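Long-range contact in disulfide oxidoreductase (Xylella fastidiosa, PDB 2REM), which probably oxidises cysteine pairs to disulfides in proteins of the periplasm, as a thioredoxin-fold enzyme of the DsbA subfamily: residues Val29-Gly34 / Pro157-Asn162. Sequence-based numbering, arbitrary orientation.
Sequences VVEIFG and PTIVVN
In the central sheet of the thioredoxin fold, the antiparallel pair of strands 27-33 and 158-161 is held by two hydrogen-bonded residue pairs, Val-30 with Val-160 and Ile-32 with Thr-158. Val-30 N reaches Val-160 O at 2.8 Å and nearly straight, 171° at the hydrogen, and Val-160 N returns to Val-30 O. Ile-32 N and Thr-158 O repeat the exchange at 2.8 Å, with Thr-158 N to Ile-32 O closing it at 3.0 Å. Val-30 O also takes a CA-H...O contact from Ile-159 CA at 3.2 Å.

On the face of Val-29, Glu-31 and Ile-159, which helix 38-52 covers, the two ends of Ile-159 divide the work. Its CG2 meets Val-29 CG1 at 3.7 Å, while CG1, anti to the carbonyl carbon (chi1 -59°), carries CD1 against Glu-31 CB at 3.6 Å. Glu-31 itself runs out extended, CG anti to the backbone N (chi1 -173°), past CD1 to Pro-157 CB, which OE2 approaches to 3.2 Å. Phe-43 and Leu-47 of helix 38-52 also pack against the Glu-31 side chain.

On the opposite face Ile-32 CD1 approaches Val-160 CG2 at 4.1 Å, and Tyr-147 of helix 135-151 packs on both and on Val-30. Pro-157 follows a cis peptide bond, and its side chain touches the CxxC at Cys-37 and Cys-40, free thiols here and the predicted redox-active pair. A cis-proline facing the CxxC is a hallmark of thioredoxin-fold oxidoreductases.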
loop_
_atom_site.group_PDB
_atom_site.type_symbol
_atom_site.label_atom_id
_atom_site.label_comp_id
_atom_site.label_asym_id
_atom_site.label_seq_id
_atom_site.Cartn_x
_atom_site.Cartn_y
_atom_site.Cartn_z
ATOM N N VAL A 29 6.559 8.010 -1.119
ATOM C CA VAL A 29 6.541 6.816 -1.924
ATOM C C VAL A 29 5.415 5.967 -1.390
ATOM O O VAL A 29 5.486 5.465 -0.276
ATOM C CB VAL A 29 7.875 6.053 -1.844
ATOM C CG1 VAL A 29 7.814 4.812 -2.721
ATOM C CG2 VAL A 29 9.023 6.983 -2.329
ATOM N N VAL A 30 4.384 5.822 -2.204
ATOM C CA VAL A 30 3.262 4.968 -1.879
ATOM C C VAL A 30 3.379 3.654 -2.625
ATOM O O VAL A 30 3.749 3.620 -3.806
ATOM C CB VAL A 30 1.897 5.670 -2.190
ATOM C CG1 VAL A 30 0.723 4.638 -2.217
ATOM C CG2 VAL A 30 1.643 6.774 -1.188
ATOM N N GLU A 31 3.108 2.561 -1.912
ATOM C CA GLU A 31 2.781 1.288 -2.562
ATOM C C GLU A 31 1.294 1.037 -2.416
ATOM O O GLU A 31 0.794 0.897 -1.291
ATOM C CB GLU A 31 3.494 0.103 -1.917
ATOM C CG GLU A 31 3.270 -1.199 -2.728
ATOM C CD GLU A 31 3.315 -2.479 -1.891
ATOM O OE1 GLU A 31 3.147 -2.418 -0.658
ATOM O OE2 GLU A 31 3.507 -3.561 -2.484
ATOM N N ILE A 32 0.606 0.985 -3.547
ATOM C CA ILE A 32 -0.771 0.516 -3.609
ATOM C C ILE A 32 -0.651 -0.994 -3.676
ATOM O O ILE A 32 0.023 -1.544 -4.560
ATOM C CB ILE A 32 -1.540 1.076 -4.823
ATOM C CG1 ILE A 32 -1.493 2.615 -4.820
ATOM C CG2 ILE A 32 -2.986 0.502 -4.878
ATOM C CD1 ILE A 32 -2.168 3.270 -6.026
ATOM N N PHE A 33 -1.229 -1.661 -2.676
ATOM C CA PHE A 33 -1.108 -3.105 -2.563
ATOM C C PHE A 33 -2.493 -3.657 -2.208
ATOM O O PHE A 33 -3.384 -2.923 -1.748
ATOM C CB PHE A 33 -0.142 -3.462 -1.412
ATOM C CG PHE A 33 -0.796 -3.343 -0.056
ATOM C CD1 PHE A 33 -1.332 -4.469 0.582
ATOM C CD2 PHE A 33 -0.940 -2.105 0.542
ATOM C CE1 PHE A 33 -1.993 -4.340 1.780
ATOM C CE2 PHE A 33 -1.586 -1.982 1.753
ATOM C CZ PHE A 33 -2.109 -3.092 2.365
ATOM N N GLY A 34 -2.665 -4.942 -2.420
ATOM C CA GLY A 34 -3.775 -5.669 -1.817
ATOM C C GLY A 34 -3.231 -6.921 -1.146
ATOM O O GLY A 34 -2.340 -7.592 -1.677
ATOM N N PRO A 157 1.607 -4.925 -7.125
ATOM C CA PRO A 157 1.853 -3.661 -6.437
ATOM C C PRO A 157 2.098 -2.516 -7.410
ATOM O O PRO A 157 2.636 -2.718 -8.498
ATOM C CB PRO A 157 3.151 -3.935 -5.671
ATOM C CG PRO A 157 3.849 -4.980 -6.486
ATOM C CD PRO A 157 2.718 -5.874 -6.924
ATOM N N THR A 158 1.730 -1.323 -6.997
ATOM C CA THR A 158 2.024 -0.137 -7.786
ATOM C C THR A 158 2.677 0.884 -6.881
ATOM O O THR A 158 2.136 1.246 -5.830
ATOM C CB THR A 158 0.749 0.441 -8.411
ATOM O OG1 THR A 158 0.290 -0.460 -9.418
ATOM C CG2 THR A 158 1.017 1.794 -9.066
ATOM N N ILE A 159 3.845 1.333 -7.302
ATOM C CA ILE A 159 4.577 2.368 -6.597
ATOM C C ILE A 159 4.274 3.731 -7.226
ATOM O O ILE A 159 4.294 3.875 -8.468
ATOM C CB ILE A 159 6.095 2.109 -6.621
ATOM C CG1 ILE A 159 6.425 0.748 -5.972
ATOM C CG2 ILE A 159 6.832 3.301 -5.958
ATOM C CD1 ILE A 159 6.021 0.646 -4.490
ATOM N N VAL A 160 3.963 4.707 -6.363
ATOM C CA VAL A 160 3.667 6.065 -6.778
ATOM C C VAL A 160 4.552 7.027 -5.991
ATOM O O VAL A 160 4.547 7.020 -4.747
ATOM C CB VAL A 160 2.189 6.446 -6.552
ATOM C CG1 VAL A 160 1.873 7.835 -7.173
ATOM C CG2 VAL A 160 1.226 5.375 -7.082
ATOM N N VAL A 161 5.297 7.855 -6.713
ATOM C CA VAL A 161 6.168 8.850 -6.086
ATOM C C VAL A 161 5.513 10.213 -6.128
ATOM O O VAL A 161 5.166 10.717 -7.205
ATOM C CB VAL A 161 7.567 8.906 -6.742
ATOM C CG1 VAL A 161 8.474 9.889 -6.001
ATOM C CG2 VAL A 161 8.217 7.495 -6.730
ATOM N N ASN A 162 5.335 10.789 -4.942
ATOM C CA ASN A 162 4.774 12.141 -4.783
ATOM C C ASN A 162 3.420 12.334 -5.450
ATOM O O ASN A 162 3.043 13.463 -5.791
ATOM C CB ASN A 162 5.787 13.199 -5.263
ATOM C CG ASN A 162 6.841 13.498 -4.223
ATOM O OD1 ASN A 162 6.754 13.023 -3.085
ATOM N ND2 ASN A 162 7.852 14.268 -4.603
#